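Local coordinates for probable glutathione S-transferase (PDB 6JWK), which probably isomerises maleylpyruvate with the help of glutathione, as a zeta-class member of the glutathione transferase superfamily, at residues L88-A93 with H149-F155; L107-L113 with W130-V135; T144-R148 with A186-L190. One frame throughout, in Å; residues are numbered along the deposited sequence.

Contact 1 (L88-A93 with H149-F155)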
loop_
_atom_site.group_PDB
_atom_site.type_symbol
_atom_site.label_atom_id
_atom_site.label_comp_id
_atom_site.label_asym_id
_atom_site.label_seq_id
_atom_site.Cartn_x
_atom_site.Cartn_y
_atom_site.Cartn_z
ATOM N N LEU B 88 13.343 3.411 12.908
ATOM C CA LEU B 88 12.811 4.756 12.668
ATOM C C LEU B 88 12.952 5.126 11.173
ATOM O O LEU B 88 11.947 5.600 10.580
ATOM C CB LEU B 88 13.517 5.761 13.571
ATOM C CG LEU B 88 13.092 7.190 13.278
ATOM C CD1 LEU B 88 11.606 7.318 13.494
ATOM C CD2 LEU B 88 13.845 8.200 14.119
ATOM N N HIS B 89 14.121 4.934 10.576
ATOM C CA HIS B 89 14.381 5.329 9.172
ATOM C C HIS B 89 13.467 4.466 8.299
ATOM O O HIS B 89 12.973 4.970 7.281
ATOM C CB HIS B 89 15.880 5.193 8.841
ATOM C CG HIS B 89 16.732 6.066 9.708
ATOM N ND1 HIS B 89 18.102 5.983 9.712
ATOM C CD2 HIS B 89 16.410 7.034 10.598
ATOM C CE1 HIS B 89 18.594 6.839 10.595
ATOM N NE2 HIS B 89 17.582 7.522 11.115
ATOM N N ARG B 90 13.266 3.201 8.671
ATOM C CA ARG B 90 12.387 2.296 7.884
ATOM C C ARG B 90 10.938 2.823 7.941
ATOM O O ARG B 90 10.290 2.954 6.855
ATOM C CB ARG B 90 12.502 0.851 8.376
ATOM C CG ARG B 90 11.610 -0.091 7.566
ATOM C CD ARG B 90 11.849 -1.560 7.762
ATOM N NE ARG B 90 11.738 -1.909 9.151
ATOM C CZ ARG B 90 12.754 -2.033 9.996
ATOM N NH1 ARG B 90 12.518 -2.385 11.250
ATOM N NH2 ARG B 90 14.002 -1.817 9.604
ATOM N N ALA B 91 10.434 3.171 9.134
ATOM C CA ALA B 91 9.047 3.659 9.319
ATOM C C ALA B 91 8.839 4.905 8.465
ATOM O O ALA B 91 7.814 5.017 7.810
ATOM C CB ALA B 91 8.727 3.922 10.772
ATOM N N GLN B 92 9.839 5.799 8.426
ATOM C CA GLN B 92 9.765 7.054 7.641
ATOM C C GLN B 92 9.777 6.754 6.137
ATOM O O GLN B 92 9.021 7.374 5.412
ATOM C CB GLN B 92 10.920 7.948 8.105
ATOM C CG GLN B 92 10.625 8.552 9.471
ATOM C CD GLN B 92 11.754 9.412 9.996
ATOM O OE1 GLN B 92 12.923 9.217 9.660
ATOM N NE2 GLN B 92 11.405 10.299 10.917
ATOM N N ALA B 93 10.639 5.859 5.677
ATOM C CA ALA B 93 10.711 5.495 4.237
ATOM C C ALA B 93 9.394 4.801 3.841
ATOM O O ALA B 93 8.795 5.177 2.819
ATOM C CB ALA B 93 11.937 4.646 4.041
ATOM N N HIS B 149 11.911 14.421 6.587
ATOM C CA HIS B 149 12.425 13.128 7.094
ATOM C C HIS B 149 13.588 12.565 6.279
ATOM O O HIS B 149 14.105 11.521 6.690
ATOM C CB HIS B 149 11.277 12.111 7.200
ATOM C CG HIS B 149 10.207 12.534 8.154
ATOM N ND1 HIS B 149 8.863 12.219 7.956
ATOM C CD2 HIS B 149 10.267 13.228 9.316
ATOM C CE1 HIS B 149 8.151 12.750 8.947
ATOM N NE2 HIS B 149 8.981 13.403 9.776
ATOM N N ARG B 150 13.900 13.121 5.119
ATOM C CA ARG B 150 14.980 12.562 4.277
ATOM C C ARG B 150 16.281 12.448 5.078
ATOM O O ARG B 150 16.525 13.268 5.990
ATOM C CB ARG B 150 15.232 13.383 3.022
ATOM C CG ARG B 150 15.968 14.697 3.274
ATOM C CD ARG B 150 15.823 15.605 2.085
ATOM N NE ARG B 150 16.326 14.999 0.861
ATOM C CZ ARG B 150 16.076 15.462 -0.359
ATOM N NH1 ARG B 150 15.308 16.508 -0.559
ATOM N NH2 ARG B 150 16.584 14.855 -1.395
ATOM N N ARG B 151 17.101 11.468 4.759
ATOM C CA ARG B 151 18.393 11.279 5.456
ATOM C C ARG B 151 19.540 11.852 4.627
ATOM O O ARG B 151 20.629 11.988 5.176
ATOM C CB ARG B 151 18.592 9.808 5.804
ATOM C CG ARG B 151 17.524 9.269 6.749
ATOM C CD ARG B 151 17.779 9.785 8.163
ATOM N NE ARG B 151 16.563 9.966 8.936
ATOM C CZ ARG B 151 16.535 10.450 10.167
ATOM N NH1 ARG B 151 17.685 10.805 10.736
ATOM N NH2 ARG B 151 15.366 10.613 10.791
ATOM N N GLY B 152 19.332 12.114 3.340
ATOM C CA GLY B 152 20.432 12.445 2.412
ATOM C C GLY B 152 19.933 12.950 1.074
ATOM O O GLY B 152 18.812 13.512 1.008
ATOM N N ALA B 153 20.810 12.845 0.084
ATOM C CA ALA B 153 20.589 13.243 -1.324
ATOM C C ALA B 153 19.348 12.493 -1.771
ATOM O O ALA B 153 18.546 13.067 -2.491
ATOM C CB ALA B 153 21.771 12.883 -2.186
ATOM N N PHE B 154 19.234 11.250 -1.320
ATOM C CA PHE B 154 18.003 10.431 -1.484
ATOM C C PHE B 154 17.317 10.333 -0.124
ATOM O O PHE B 154 17.922 10.671 0.909
ATOM C CB PHE B 154 18.331 9.060 -2.075
ATOM C CG PHE B 154 19.115 9.127 -3.362
ATOM C CD1 PHE B 154 18.457 9.241 -4.578
ATOM C CD2 PHE B 154 20.511 9.234 -3.335
ATOM C CE1 PHE B 154 19.176 9.341 -5.755
ATOM C CE2 PHE B 154 21.228 9.293 -4.514
ATOM C CZ PHE B 154 20.560 9.350 -5.720
ATOM N N PHE B 155 16.115 9.765 -0.098
ATOM C CA PHE B 155 15.294 9.746 1.132
ATOM C C PHE B 155 16.053 9.000 2.230
ATOM O O PHE B 155 16.105 9.478 3.371
ATOM C CB PHE B 155 13.907 9.137 0.931
ATOM C CG PHE B 155 13.083 9.333 2.168
ATOM C CD1 PHE B 155 13.145 8.417 3.204
ATOM C CD2 PHE B 155 12.308 10.457 2.317
ATOM C CE1 PHE B 155 12.409 8.617 4.351
ATOM C CE2 PHE B 155 11.572 10.654 3.473
ATOM C CZ PHE B 155 11.630 9.742 4.485
HETATM O O HOH W 1 14.355 8.977 7.354
HETATM O O HOH W 2 8.281 9.941 6.006
#

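Contact 2 (L107-L113 with W130-V135). With SO4 (sulfate ion), chain I.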
loop_
_atom_site.group_PDB
_atom_site.type_symbol
_atom_site.label_atom_id
_atom_site.label_comp_id
_atom_site.label_asym_id
_atom_site.label_seq_id
_atom_site.Cartn_x
_atom_site.Cartn_y
_atom_site.Cartn_z
ATOM N N LEU B 107 -5.893 5.210 -7.091
ATOM C CA LEU B 107 -7.018 6.020 -7.630
ATOM C C LEU B 107 -6.757 6.403 -9.086
ATOM O O LEU B 107 -7.729 6.694 -9.769
ATOM C CB LEU B 107 -7.216 7.252 -6.755
ATOM C CG LEU B 107 -7.411 6.933 -5.279
ATOM C CD1 LEU B 107 -7.638 8.192 -4.472
ATOM C CD2 LEU B 107 -8.582 6.001 -5.132
ATOM N N ASN B 108 -5.503 6.357 -9.556
ATOM C CA ASN B 108 -5.059 6.973 -10.836
ATOM C C ASN B 108 -4.561 5.866 -11.780
ATOM O O ASN B 108 -4.002 6.173 -12.777
ATOM C CB ASN B 108 -4.081 8.117 -10.550
ATOM C CG ASN B 108 -4.787 9.361 -10.045
ATOM O OD1 ASN B 108 -6.033 9.456 -10.049
ATOM N ND2 ASN B 108 -4.018 10.299 -9.526
ATOM N N ASN B 109 -4.865 4.621 -11.451
ATOM C CA ASN B 109 -4.563 3.356 -12.171
ATOM C C ASN B 109 -5.268 3.389 -13.534
ATOM O O ASN B 109 -6.395 3.937 -13.604
ATOM C CB ASN B 109 -5.166 2.200 -11.347
ATOM C CG ASN B 109 -4.468 0.868 -11.459
ATOM O OD1 ASN B 109 -4.683 0.105 -12.408
ATOM N ND2 ASN B 109 -3.685 0.544 -10.442
ATOM N N VAL B 110 -4.731 2.711 -14.551
ATOM C CA VAL B 110 -5.503 2.492 -15.808
ATOM C C VAL B 110 -6.819 1.754 -15.485
ATOM O O VAL B 110 -7.854 2.177 -15.963
ATOM C CB VAL B 110 -4.668 1.790 -16.887
ATOM C CG1 VAL B 110 -4.011 0.510 -16.393
ATOM C CG2 VAL B 110 -5.526 1.534 -18.106
ATOM N N ARG B 111 -6.772 0.755 -14.639
ATOM C CA ARG B 111 -7.946 0.005 -14.289
ATOM C C ARG B 111 -9.066 0.935 -13.777
ATOM O O ARG B 111 -10.173 0.848 -14.218
ATOM C CB ARG B 111 -7.557 -1.194 -13.390
ATOM C CG ARG B 111 -8.209 -1.320 -12.040
ATOM C CD ARG B 111 -7.648 -2.437 -11.156
ATOM N NE ARG B 111 -7.436 -1.955 -9.806
ATOM C CZ ARG B 111 -7.851 -2.539 -8.699
ATOM N NH1 ARG B 111 -7.588 -1.979 -7.558
ATOM N NH2 ARG B 111 -8.508 -3.683 -8.722
ATOM N N VAL B 112 -8.754 1.891 -12.926
ATOM C CA VAL B 112 -9.767 2.789 -12.412
ATOM C C VAL B 112 -10.324 3.768 -13.449
ATOM O O VAL B 112 -11.489 4.069 -13.461
ATOM C CB VAL B 112 -9.250 3.575 -11.198
ATOM C CG1 VAL B 112 -10.265 4.579 -10.725
ATOM C CG2 VAL B 112 -8.890 2.629 -10.086
ATOM N N LEU B 113 -9.444 4.264 -14.291
ATOM C CA LEU B 113 -9.792 5.245 -15.346
ATOM C C LEU B 113 -10.656 4.534 -16.395
ATOM O O LEU B 113 -11.570 5.176 -16.866
ATOM C CB LEU B 113 -8.528 5.831 -15.977
ATOM C CG LEU B 113 -7.615 6.615 -15.039
ATOM C CD1 LEU B 113 -6.327 6.959 -15.764
ATOM C CD2 LEU B 113 -8.299 7.854 -14.482
ATOM N N TRP B 130 -10.054 14.475 -11.900
ATOM C CA TRP B 130 -9.946 13.434 -10.840
ATOM C C TRP B 130 -8.455 13.164 -10.590
ATOM O O TRP B 130 -8.057 13.201 -9.434
ATOM C CB TRP B 130 -10.714 12.182 -11.288
ATOM C CG TRP B 130 -10.355 10.873 -10.664
ATOM C CD1 TRP B 130 -9.301 10.055 -10.978
ATOM C CD2 TRP B 130 -11.172 10.142 -9.741
ATOM N NE1 TRP B 130 -9.378 8.890 -10.265
ATOM C CE2 TRP B 130 -10.519 8.913 -9.502
ATOM C CE3 TRP B 130 -12.375 10.418 -9.069
ATOM C CZ2 TRP B 130 -11.039 7.965 -8.617
ATOM C CZ3 TRP B 130 -12.888 9.472 -8.197
ATOM C CH2 TRP B 130 -12.208 8.276 -7.957
ATOM N N TYR B 131 -7.712 12.859 -11.651
ATOM C CA TYR B 131 -6.279 12.465 -11.613
ATOM C C TYR B 131 -5.516 13.538 -10.826
ATOM O O TYR B 131 -4.758 13.225 -9.851
ATOM C CB TYR B 131 -5.766 12.218 -13.031
ATOM C CG TYR B 131 -4.529 11.366 -13.100
ATOM C CD1 TYR B 131 -3.283 11.831 -12.688
ATOM C CD2 TYR B 131 -4.608 10.088 -13.609
ATOM C CE1 TYR B 131 -2.155 11.030 -12.774
ATOM C CE2 TYR B 131 -3.489 9.279 -13.701
ATOM C CZ TYR B 131 -2.255 9.755 -13.296
ATOM O OH TYR B 131 -1.190 8.892 -13.411
ATOM N N ALA B 132 -5.794 14.796 -11.175
ATOM C CA ALA B 132 -5.033 15.973 -10.716
ATOM C C ALA B 132 -5.397 16.249 -9.265
ATOM O O ALA B 132 -4.519 16.691 -8.500
ATOM C CB ALA B 132 -5.302 17.164 -11.628
ATOM N N HIS B 133 -6.623 15.920 -8.838
ATOM C CA HIS B 133 -7.033 16.115 -7.421
ATOM C C HIS B 133 -6.229 15.152 -6.501
ATOM O O HIS B 133 -5.713 15.591 -5.481
ATOM C CB HIS B 133 -8.569 15.993 -7.250
ATOM C CG HIS B 133 -9.010 15.973 -5.820
ATOM N ND1 HIS B 133 -8.981 17.099 -5.007
ATOM C CD2 HIS B 133 -9.457 14.961 -5.039
ATOM C CE1 HIS B 133 -9.422 16.789 -3.806
ATOM N NE2 HIS B 133 -9.693 15.477 -3.792
ATOM N N TRP B 134 -6.177 13.871 -6.804
ATOM C CA TRP B 134 -5.535 12.870 -5.923
ATOM C C TRP B 134 -4.020 13.142 -5.988
ATOM O O TRP B 134 -3.333 13.040 -4.939
ATOM C CB TRP B 134 -5.934 11.453 -6.357
ATOM C CG TRP B 134 -7.417 11.222 -6.323
ATOM C CD1 TRP B 134 -8.191 10.802 -7.358
ATOM C CD2 TRP B 134 -8.310 11.464 -5.227
ATOM N NE1 TRP B 134 -9.508 10.758 -6.982
ATOM C CE2 TRP B 134 -9.614 11.180 -5.686
ATOM C CE3 TRP B 134 -8.150 11.859 -3.897
ATOM C CZ2 TRP B 134 -10.742 11.308 -4.874
ATOM C CZ3 TRP B 134 -9.259 11.955 -3.076
ATOM C CH2 TRP B 134 -10.539 11.680 -3.562
ATOM N N VAL B 135 -3.519 13.518 -7.172
ATOM C CA VAL B 135 -2.100 13.924 -7.329
ATOM C C VAL B 135 -1.807 15.124 -6.421
ATOM O O VAL B 135 -0.829 15.020 -5.673
ATOM C CB VAL B 135 -1.684 14.145 -8.795
ATOM C CG1 VAL B 135 -0.378 14.929 -8.913
ATOM C CG2 VAL B 135 -1.536 12.809 -9.517
HETATM S S SO4 I . -0.642 0.858 -13.776
HETATM O O1 SO4 I . 0.133 0.257 -12.731
HETATM O O2 SO4 I . -1.978 1.121 -13.349
HETATM O O3 SO4 I . -0.093 2.132 -14.197
HETATM O O4 SO4 I . -0.668 -0.062 -14.876
#

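Contact 3 (T144-R148 with A186-L190)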
loop_
_atom_site.group_PDB
_atom_site.type_symbol
_atom_site.label_atom_id
_atom_site.label_comp_id
_atom_site.label_asym_id
_atom_site.label_seq_id
_atom_site.Cartn_x
_atom_site.Cartn_y
_atom_site.Cartn_z
ATOM N N THR B 144 6.296 17.432 1.768
ATOM C CA THR B 144 6.523 17.703 3.217
ATOM C C THR B 144 7.280 16.544 3.869
ATOM O O THR B 144 8.269 16.807 4.617
ATOM C CB THR B 144 5.190 17.994 3.940
ATOM O OG1 THR B 144 4.733 19.185 3.330
ATOM C CG2 THR B 144 5.319 18.212 5.427
ATOM N N LEU B 145 6.908 15.290 3.581
ATOM C CA LEU B 145 7.627 14.159 4.230
ATOM C C LEU B 145 9.085 14.165 3.756
ATOM O O LEU B 145 9.947 13.812 4.530
ATOM C CB LEU B 145 6.941 12.815 3.909
ATOM C CG LEU B 145 5.541 12.655 4.498
ATOM C CD1 LEU B 145 4.986 11.320 4.059
ATOM C CD2 LEU B 145 5.477 12.776 6.021
ATOM N N LEU B 146 9.321 14.404 2.469
ATOM C CA LEU B 146 10.696 14.419 1.911
ATOM C C LEU B 146 11.492 15.510 2.631
ATOM O O LEU B 146 12.568 15.193 3.141
ATOM C CB LEU B 146 10.663 14.645 0.395
ATOM C CG LEU B 146 12.023 14.752 -0.282
ATOM C CD1 LEU B 146 12.832 13.482 -0.084
ATOM C CD2 LEU B 146 11.854 15.076 -1.758
ATOM N N ASN B 147 10.949 16.715 2.700
ATOM C CA ASN B 147 11.618 17.871 3.365
ATOM C C ASN B 147 11.883 17.610 4.841
ATOM O O ASN B 147 12.950 17.994 5.288
ATOM C CB ASN B 147 10.801 19.145 3.283
ATOM C CG ASN B 147 10.855 19.734 1.901
ATOM O OD1 ASN B 147 11.869 19.601 1.222
ATOM N ND2 ASN B 147 9.771 20.378 1.495
ATOM N N ARG B 148 10.999 16.915 5.561
ATOM C CA ARG B 148 11.120 16.724 7.031
ATOM C C ARG B 148 11.884 15.472 7.401
ATOM O O ARG B 148 12.481 15.476 8.468
ATOM C CB ARG B 148 9.741 16.691 7.698
ATOM C CG ARG B 148 9.034 18.006 7.439
ATOM C CD ARG B 148 8.076 18.431 8.489
ATOM N NE ARG B 148 7.649 19.783 8.203
ATOM C CZ ARG B 148 6.754 20.430 8.916
ATOM N NH1 ARG B 148 6.252 19.857 9.992
ATOM N NH2 ARG B 148 6.423 21.667 8.597
ATOM N N ALA B 186 11.159 20.025 -4.213
ATOM C CA ALA B 186 12.042 18.991 -3.638
ATOM C C ALA B 186 11.743 17.665 -4.380
ATOM O O ALA B 186 12.709 16.906 -4.665
ATOM C CB ALA B 186 11.917 18.884 -2.115
ATOM N N LEU B 187 10.481 17.359 -4.691
ATOM C CA LEU B 187 10.179 16.082 -5.411
ATOM C C LEU B 187 10.838 16.127 -6.803
ATOM O O LEU B 187 11.506 15.127 -7.191
ATOM C CB LEU B 187 8.668 15.841 -5.537
ATOM C CG LEU B 187 7.850 15.622 -4.256
ATOM C CD1 LEU B 187 6.415 15.249 -4.622
ATOM C CD2 LEU B 187 8.460 14.566 -3.330
ATOM N N LEU B 188 10.723 17.258 -7.507
ATOM C CA LEU B 188 11.342 17.426 -8.841
ATOM C C LEU B 188 12.870 17.265 -8.733
ATOM O O LEU B 188 13.461 16.541 -9.546
ATOM C CB LEU B 188 10.938 18.756 -9.499
ATOM C CG LEU B 188 9.459 18.865 -9.814
ATOM C CD1 LEU B 188 9.107 20.259 -10.323
ATOM C CD2 LEU B 188 9.041 17.794 -10.812
ATOM N N GLU B 189 13.483 17.816 -7.723
ATOM C CA GLU B 189 14.943 17.732 -7.587
ATOM C C GLU B 189 15.328 16.263 -7.337
ATOM O O GLU B 189 16.330 15.778 -7.924
ATOM C CB GLU B 189 15.396 18.674 -6.473
ATOM C CG GLU B 189 16.857 18.524 -6.122
ATOM C CD GLU B 189 17.230 19.337 -4.902
ATOM O OE1 GLU B 189 16.738 19.014 -3.773
ATOM O OE2 GLU B 189 17.952 20.317 -5.092
ATOM N N LEU B 190 14.583 15.558 -6.477
ATOM C CA LEU B 190 14.936 14.149 -6.179
ATOM C C LEU B 190 14.765 13.342 -7.460
ATOM O O LEU B 190 15.591 12.486 -7.755
ATOM C CB LEU B 190 14.031 13.648 -5.061
ATOM C CG LEU B 190 14.153 12.180 -4.676
ATOM C CD1 LEU B 190 15.588 11.841 -4.325
ATOM C CD2 LEU B 190 13.182 11.852 -3.531
#

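Contact 1 (L88-A93 with H149-F155)
R151 lays its guanidinium over one face of the H89 imidazole where the first helix of the all-helical C-terminal domain of this glutathione transferase fold, helix 87-103, meets the loop that leaves helix 124-149. The two planes are 26° apart, and R151 CZ comes 3.3 Å from H89 NE2. Farther back along the same side chain, R151 CD adds a CH-pi contact, 3.8 Å from the centroid of the H89 ring. Bends at chi2 and chi3 fold the arginine back over the ring.

Hydrogen bonds gather on Q92, a buried residue. R151 NH2 donates to Q92 OE1 over 3.0 Å, in the carbonyl plane and on a lone pair, so this arginine covers the H89 ring and bonds to Q92, about one turn further along the helix. A water bridges the same groups: it donates to Q92 OE1 and to the backbone O of H149, and accepts from R151 NE. A second water joins Q92 O to H149 ND1.

Apolar and ring contacts complete the joint. Q92 NE2 sits over one face of the H149 ring, 3.5 Å from H149 CD2, with the amide plane 16° from that of the imidazole. F155, with CG anti to its backbone N (chi1 -172°), reaches the helix backbone and the methyl of A93, while V163 of helix 162-176 packs against both residues. On the helix side away from the loop, R90 forms a salt bridge to D71 of the second subunit. F155 CE1 ends 3.5 Å from A93 N and 4.0 Å from A93 CB.

Contact 2 (L107-L113 with W130-V135)
N108 pushes its side chain between residues of helix 124-149, and each atom of it finds a partner there. CB sits over one face of the Y131 ring, 3.7 Å from the centroid, as a CH-pi contact. CG comes next, 3.6 Å above the same ring and over its centre, because the whole amide is stacked flat on the phenol, the planes only 8° apart. Putting CG beside the backbone N (chi1 -76°) carries the amide to that position. At the tip the two branches part. OD1 lies at the edge of the W134 indole, near its plane, whereas ND2 gives a weak hydrogen bond to Y131 O at 3.0 Å and also touches V135 CG2 at 3.5 Å.

This is knobs-into-holes packing in the all-helical domain of the glutathione transferase fold: N108 is the knob in a hole made by W130, Y131, W134 and V135, and W130 returns the insertion, sitting among L107, N108, V112 and L113. The indole of W130 turns its edge to the other segment, and NE1 donates to L107 O over 2.8 Å; the acceptor lies in the ring plane, but the nitrogen stands above the carbonyl plane. L107 CD1 rests over the five-membered ring of W134, 3.6 Å from its centroid.

Y115 of the second subunit meets the rings of both tryptophans. Just past N108, the side chain of N109 caps helix 110-120 by accepting from R111 N, and V110 N gives a weak hydrogen bond at 3.4 Å to O2 of a sulfate ion, probably from the crystallisation liquor.

Contact 3 (T144-R148 with A186-L190)
Two helices of the C-terminal domain meet at a steep angle where the end of the long helix 124-149 passes the start of helix 185-195, with L146 carrying most of the contact. Both methyls of L146 do the touching. CD2 packs against A186 CB and L187 CD2, each at 3.8 Å, and comes within 3.5 Å of the carbonyl oxygen of A186; CD1 reaches L190 CD2, also at 3.8 Å. Having CG anti to the backbone N (chi1 177°) carries both methyls to the other helix.

In the glutathione transferase fold these helices belong to the bundle that makes up the second domain. Their short segments run at 73° to one another, with the axes 10.2 Å apart at closest approach, so contact is made over a small patch, one leucine on the first helix against residues on successive turns of the second. Beside that patch N147 leans in, its OD1 3.4 Å from A186 CB, a van der Waals contact at the exposed side of the joint.

No hydrogen bond links the two segments themselves. One turn earlier on the long helix, however, E143 OE2 accepts from A186 N and E143 OE1 from L187 N, tying down the start of helix 185-195. L187 also packs on L167 of helix 162-176, and F155 lies against L146.

Past the thioredoxin-like N-terminal domain, the chain enters helix 87-103, where the first segment of contact 1 lies. It continues into helices 105-108 and 110-120, then turns back along helix 124-149, and contact 2 closes this short loop; it is nested inside the much longer loop that contact 1 closes at residues 149-155. Contact 3 starts on helix 124-149 before that closure and ends on helix 185-195, so contacts 1 and 3 cross. They also touch, F155 packing on L145, and F154 on L190. Contact 2 lies about 22 Å from contact 3, centre to centre, toward the other end of their shared helix.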